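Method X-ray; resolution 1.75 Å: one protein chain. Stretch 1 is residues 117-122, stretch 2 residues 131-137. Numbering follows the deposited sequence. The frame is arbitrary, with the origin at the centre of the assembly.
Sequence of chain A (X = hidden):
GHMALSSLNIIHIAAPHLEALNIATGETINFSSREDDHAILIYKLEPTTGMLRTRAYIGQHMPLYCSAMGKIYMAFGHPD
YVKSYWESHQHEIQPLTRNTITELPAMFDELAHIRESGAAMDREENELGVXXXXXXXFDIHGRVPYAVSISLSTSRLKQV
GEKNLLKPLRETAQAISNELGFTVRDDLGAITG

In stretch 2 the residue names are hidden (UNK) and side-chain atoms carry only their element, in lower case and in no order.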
# COMPACT_ATOMS: atom_id res chain seq x y z
N SER A 117 4.88 -0.34 -13.54
CA SER A 117 5.83 -1.10 -12.72
C SER A 117 5.17 -2.07 -11.75
O SER A 117 5.82 -3.03 -11.30
CB SER A 117 6.73 -0.14 -11.92
OG SER A 117 5.96 0.46 -10.89
N GLY A 118 3.92 -1.82 -11.40
CA GLY A 118 3.24 -2.65 -10.41
C GLY A 118 3.68 -2.40 -8.97
O GLY A 118 3.61 -3.30 -8.12
N ALA A 119 4.17 -1.20 -8.70
CA ALA A 119 4.62 -0.80 -7.35
C ALA A 119 4.43 0.68 -7.12
O ALA A 119 4.51 1.48 -8.06
CB ALA A 119 6.09 -1.18 -7.12
N ALA A 120 4.21 1.05 -5.86
CA ALA A 120 4.06 2.44 -5.48
C ALA A 120 4.90 2.75 -4.24
O ALA A 120 5.25 1.85 -3.48
CB ALA A 120 2.60 2.74 -5.18
N MET A 121 5.19 4.03 -4.04
CA MET A 121 5.81 4.45 -2.80
C MET A 121 5.01 5.57 -2.18
O MET A 121 4.30 6.31 -2.88
CB MET A 121 7.25 4.91 -3.07
CG MET A 121 8.27 3.76 -3.06
SD MET A 121 9.99 4.42 -3.09
CE MET A 121 10.34 4.18 -1.80
N ASP A 122 5.10 5.67 -0.86
CA ASP A 122 4.76 6.90 -0.19
C ASP A 122 6.11 7.55 0.09
O ASP A 122 6.87 7.08 0.93
CB ASP A 122 3.99 6.62 1.10
CG ASP A 122 3.92 7.84 2.02
OD1 ASP A 122 4.27 8.96 1.57
OD2 ASP A 122 3.54 7.75 3.21
N UNK A 131 8.32 6.71 5.07
CA UNK A 131 8.17 6.23 3.68
C UNK A 131 7.46 4.88 3.66
O UNK A 131 7.48 4.17 4.66
o UNK A 131 10.17 7.37 2.97
c UNK A 131 9.54 6.10 3.03
N UNK A 132 6.85 4.53 2.53
CA UNK A 132 6.28 3.19 2.38
C UNK A 132 6.53 2.65 0.98
O UNK A 132 6.74 3.44 0.04
s UNK A 132 4.37 4.05 4.20
c UNK A 132 4.76 3.20 2.65
N UNK A 133 6.52 1.32 0.85
CA UNK A 133 6.57 0.66 -0.48
C UNK A 133 5.36 -0.26 -0.52
O UNK A 133 5.11 -0.98 0.44
c UNK A 133 9.10 0.60 -0.27
c UNK A 133 7.85 -0.19 -0.65
c UNK A 133 7.98 -0.71 -2.11
c UNK A 133 10.30 -0.31 0.06
N UNK A 134 4.61 -0.24 -1.63
CA UNK A 134 3.37 -1.00 -1.70
C UNK A 134 3.27 -1.76 -3.03
O UNK A 134 3.86 -1.33 -4.05
c UNK A 134 2.16 -0.07 -1.53
N UNK A 135 2.56 -2.89 -3.01
CA UNK A 135 2.31 -3.70 -4.19
C UNK A 135 0.84 -4.16 -4.23
O UNK A 135 0.19 -4.30 -3.19
c UNK A 135 4.68 -4.58 -4.51
c UNK A 135 3.08 -5.84 -3.01
c UNK A 135 3.23 -4.96 -4.26
N UNK A 136 0.31 -4.42 -5.43
CA UNK A 136 -1.03 -5.00 -5.58
C UNK A 136 -1.08 -6.50 -5.26
O UNK A 136 -0.07 -7.18 -5.40
c UNK A 136 0.95 -4.13 -6.73
c UNK A 136 0.06 -4.82 -7.74
c UNK A 136 -1.33 -4.79 -7.08
N UNK A 137 -2.25 -6.98 -4.81
CA UNK A 137 -2.55 -8.41 -4.74
C UNK A 137 -3.63 -8.60 -5.80
O UNK A 137 -4.71 -8.03 -5.70
c UNK A 137 -3.60 -10.31 -3.35
c UNK A 137 -3.11 -8.83 -3.35
c UNK A 137 -2.07 -8.59 -2.27

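Position 131 carries one carbon followed by one oxygen. The closest approach is through the backbone: the CA lies 3.2 Å from Asp 122 O, a CA-H...O contact, while the oxygen is hydrogen-bonded elsewhere in the structure. One carbon and a primary hydroxyl make this Ser 131.

Position 132 has one carbon and then one sulfur. Its N donates to Asp 122 O at 3.0 Å and its O accepts from Asp 122 N at 2.9 Å, a closed pair that sets the two CB atoms, of 132 and Asp 122, 3.8 Å apart on the same face. A single carbon bearing a terminal sulfur is Cys 132, with chi1 in m.

At 133 there are four carbons, forked at the first, one arm two carbons long. The side chain shares a face with Met 121, and a carbon of the longer arm comes within 4.1 Å of Met 121 CE. That branching identifies Ile 133, and the carbon is CG1. Ile 133 CA approaches Ala 120 O at 3.5 Å.

Position 134 shows a single carbon. Its N reaches Ala 120 O at 2.9 Å, and its O receives Ala 120 N at 3.0 Å, nearly straight at 168°. With only a CB, it is Ala 134, paired with another alanine on the face that also carries Asp 122 and Cys 132.

Position 135 holds three carbons, one carrying the other two. One of the branch carbons lies 4.0 Å from Gly 118 O. The symmetric fork gives Val 135, chi1 in m, and that carbon is CG1.

At 136 three carbons close a ring onto the backbone N, which leaves no amide hydrogen to donate. The ring carbon bonded to N sits 3.1 Å from Gly 118 O. This is Pro 136, and the carbon is CD.

Position 137 again has one carbon carrying two, but it touches nothing on stretch 1; its shape gives Val 137, with chi1 in t.

The contact is an antiparallel ladder, its strand directions 160° apart. Two hydrogen-bonded pairs, Ala 120 with Ala 134 and Asp 122 with Cys 132, flank the Met 121 and Ile 133 pair, whose side chains meet on the other face. CA-H...O contacts fill in between the rungs. Before the strand, Gly 118 leaves a helix with positive phi, a conformation that favours glycine, and its carbonyl meets Pro 136 where the ladder's amide bonding has ended.

Stretch 2, residues 131-137: SCIAVPV
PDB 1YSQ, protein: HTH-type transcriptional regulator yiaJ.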